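Local structure of ABM domain-containing protein (Caulobacter crescentus, 3BM7) at residues Y58-S63 against Y70-L75. The protein is of unknown function but has a ferredoxin-like fold and may be an oxidoreductase of the antibiotic biosynthesis monooxygenase family. Residues are numbered along the deposited sequence; the frame is centred on the assembly and turned at random.
With EDO (1,2-ethanediol), chain C.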
loop_
_atom_site.group_PDB
_atom_site.type_symbol
_atom_site.label_atom_id
_atom_site.label_comp_id
_atom_site.label_asym_id
_atom_site.label_seq_id
_atom_site.Cartn_x
_atom_site.Cartn_y
_atom_site.Cartn_z
ATOM N N TYR A 58 4.690 -5.863 -4.303
ATOM C CA TYR A 58 3.565 -6.303 -5.064
ATOM C C TYR A 58 2.756 -7.254 -4.208
ATOM O O TYR A 58 2.956 -8.461 -4.245
ATOM C CB TYR A 58 4.031 -6.979 -6.370
ATOM C CG TYR A 58 2.974 -7.039 -7.411
ATOM C CD1 TYR A 58 2.601 -5.937 -8.143
ATOM C CD2 TYR A 58 2.306 -8.246 -7.679
ATOM C CE1 TYR A 58 1.600 -5.992 -9.109
ATOM C CE2 TYR A 58 1.314 -8.312 -8.608
ATOM C CZ TYR A 58 0.974 -7.228 -9.363
ATOM O OH TYR A 58 -0.023 -7.272 -10.300
ATOM N N GLN A 59 1.849 -6.720 -3.417
ATOM C CA GLN A 59 1.253 -7.472 -2.321
ATOM C C GLN A 59 -0.269 -7.405 -2.408
ATOM O O GLN A 59 -0.959 -6.358 -2.151
ATOM C CB GLN A 59 1.709 -6.925 -0.968
ATOM C CG GLN A 59 1.108 -7.713 0.179
ATOM C CD GLN A 59 1.596 -9.145 0.166
ATOM O OE1 GLN A 59 2.821 -9.423 0.259
ATOM N NE2 GLN A 59 0.654 -10.086 0.047
ATOM N N LEU A 60 -0.878 -8.559 -2.736
ATOM C CA LEU A 60 -2.302 -8.700 -2.669
ATOM C C LEU A 60 -2.772 -8.716 -1.215
ATOM O O LEU A 60 -2.192 -9.403 -0.383
ATOM C CB LEU A 60 -2.722 -10.034 -3.300
ATOM C CG LEU A 60 -4.222 -10.231 -3.471
ATOM C CD1 LEU A 60 -4.904 -9.232 -4.413
ATOM C CD2 LEU A 60 -4.466 -11.719 -3.945
ATOM N N THR A 61 -3.818 -7.975 -0.944
ATOM C CA THR A 61 -4.501 -7.985 0.368
ATOM C C THR A 61 -5.995 -8.049 0.229
ATOM O O THR A 61 -6.556 -7.651 -0.801
ATOM C CB THR A 61 -4.137 -6.703 1.217
ATOM O OG1 THR A 61 -4.898 -5.571 0.752
ATOM C CG2 THR A 61 -2.599 -6.451 1.223
ATOM N N ARG A 62 -6.672 -8.547 1.275
ATOM C CA ARG A 62 -8.122 -8.629 1.294
ATOM C C ARG A 62 -8.709 -7.576 2.223
ATOM O O ARG A 62 -8.210 -7.420 3.345
ATOM C CB ARG A 62 -8.563 -9.990 1.868
ATOM C CG ARG A 62 -8.005 -11.189 1.180
ATOM C CD ARG A 62 -8.877 -12.459 1.505
ATOM N NE ARG A 62 -8.224 -13.691 1.064
ATOM C CZ ARG A 62 -7.322 -14.368 1.758
ATOM N NH1 ARG A 62 -6.978 -14.000 2.993
ATOM N NH2 ARG A 62 -6.777 -15.453 1.220
ATOM N N SER A 63 -9.802 -6.953 1.793
ATOM C CA SER A 63 -10.596 -6.120 2.672
ATOM C C SER A 63 -11.144 -6.915 3.829
ATOM O O SER A 63 -11.484 -8.083 3.681
ATOM C CB SER A 63 -11.716 -5.457 1.897
ATOM O OG SER A 63 -12.599 -4.728 2.745
ATOM N N TYR A 70 -10.413 -6.578 -2.831
ATOM C CA TYR A 70 -8.999 -6.754 -2.611
ATOM C C TYR A 70 -8.302 -5.419 -2.875
ATOM O O TYR A 70 -8.813 -4.612 -3.632
ATOM C CB TYR A 70 -8.425 -7.783 -3.562
ATOM C CG TYR A 70 -8.917 -9.177 -3.313
ATOM C CD1 TYR A 70 -10.157 -9.562 -3.806
ATOM C CD2 TYR A 70 -8.125 -10.107 -2.640
ATOM C CE1 TYR A 70 -10.633 -10.842 -3.563
ATOM C CE2 TYR A 70 -8.591 -11.400 -2.411
ATOM C CZ TYR A 70 -9.824 -11.752 -2.904
ATOM O OH TYR A 70 -10.320 -13.036 -2.683
ATOM N N LYS A 71 -7.230 -5.167 -2.168
ATOM C CA LYS A 71 -6.379 -4.020 -2.464
ATOM C C LYS A 71 -4.974 -4.538 -2.707
ATOM O O LYS A 71 -4.307 -5.233 -1.863
ATOM C CB LYS A 71 -6.408 -2.964 -1.365
ATOM C CG LYS A 71 -7.776 -2.426 -1.207
ATOM C CD LYS A 71 -7.887 -1.140 -0.391
ATOM C CE LYS A 71 -9.332 -0.692 -0.366
ATOM N NZ LYS A 71 -9.479 0.625 0.316
ATOM N N VAL A 72 -4.413 -4.218 -3.880
ATOM C CA VAL A 72 -3.047 -4.565 -4.155
ATOM C C VAL A 72 -2.182 -3.374 -3.766
ATOM O O VAL A 72 -2.419 -2.276 -4.232
ATOM C CB VAL A 72 -2.758 -4.909 -5.651
ATOM C CG1 VAL A 72 -1.402 -5.614 -5.791
ATOM C CG2 VAL A 72 -3.895 -5.757 -6.264
ATOM N N LEU A 73 -1.174 -3.607 -2.965
ATOM C CA LEU A 73 -0.191 -2.569 -2.612
ATOM C C LEU A 73 0.990 -2.801 -3.533
ATOM O O LEU A 73 1.651 -3.858 -3.481
ATOM C CB LEU A 73 0.192 -2.673 -1.152
ATOM C CG LEU A 73 -1.018 -2.699 -0.200
ATOM C CD1 LEU A 73 -0.535 -2.751 1.262
ATOM C CD2 LEU A 73 -1.995 -1.563 -0.366
ATOM N N GLU A 74 1.337 -1.775 -4.320
ATOM C CA GLU A 74 2.421 -1.895 -5.308
ATOM C C GLU A 74 3.377 -0.722 -5.173
ATOM O O GLU A 74 2.939 0.394 -4.841
ATOM C CB GLU A 74 1.899 -1.984 -6.751
ATOM C CG GLU A 74 0.648 -2.825 -6.930
ATOM C CD GLU A 74 0.032 -2.789 -8.334
ATOM O OE1 GLU A 74 0.716 -2.376 -9.301
ATOM O OE2 GLU A 74 -1.129 -3.277 -8.464
ATOM N N LEU A 75 4.649 -0.964 -5.444
ATOM C CA LEU A 75 5.650 0.098 -5.428
ATOM C C LEU A 75 6.634 -0.193 -6.523
ATOM O O LEU A 75 7.134 -1.310 -6.612
ATOM C CB LEU A 75 6.363 0.192 -4.083
ATOM C CG LEU A 75 7.327 1.356 -3.846
ATOM C CD1 LEU A 75 6.659 2.719 -3.844
ATOM C CD2 LEU A 75 8.157 1.110 -2.558
HETATM C C1 EDO C . -12.328 -9.053 0.986
HETATM O O1 EDO C . -13.141 -9.492 2.063
HETATM C C2 EDO C . -12.309 -10.037 -0.154
HETATM O O2 EDO C . -11.148 -10.832 -0.100
HETATM O O HOH W 1 -0.407 -4.986 -11.226
#
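V72 CG1 lies over one face of the Y58 ring, 4.5 Å from CE1, in the antiparallel hairpin 55-62/69-76 of a ferredoxin-like sheet. The E74 carboxylate runs alongside the same ring, its plane turned 55° from it and CD 3.6 Å from Y58 CE1. A water in the ring plane sits at the edge, 2.5 Å from Y58 OH, and donates only weakly to E74 OE2; E74 OE1 is hydrogen-bonded to Y76 OH. Farther along, O2 of an ethanediol, probably from the crystallisation liquor, rests over one face of Y70. R62 runs beside that ring with CG 3.6 Å from Y70 CE2; its NE forms a salt bridge with E38 OE2 on helix 34-51, and Y70 OH is hydrogen-bonded to the same oxygen.

Y58, L60, R62, Y70, V72 and E74 share the helix side, where L60 CD1 packs 3.8 Å from Y70 CD2. Q59, T61, K71 and L73 face the second subunit, whose E109 forms a salt bridge with K71; T61 and R62 also join a strand of that subunit, carrying the sheet across the interface. Q59-L73 and T61-K71 are the hydrogen-bonded pairs. K71 O is gripped twice: T61 N comes from above the carbonyl plane, while T61 OG1, held between its own backbone N and carbonyl carbon (chi1 79°), donates in that plane, on a lone pair, at 2.7 Å from K71 O.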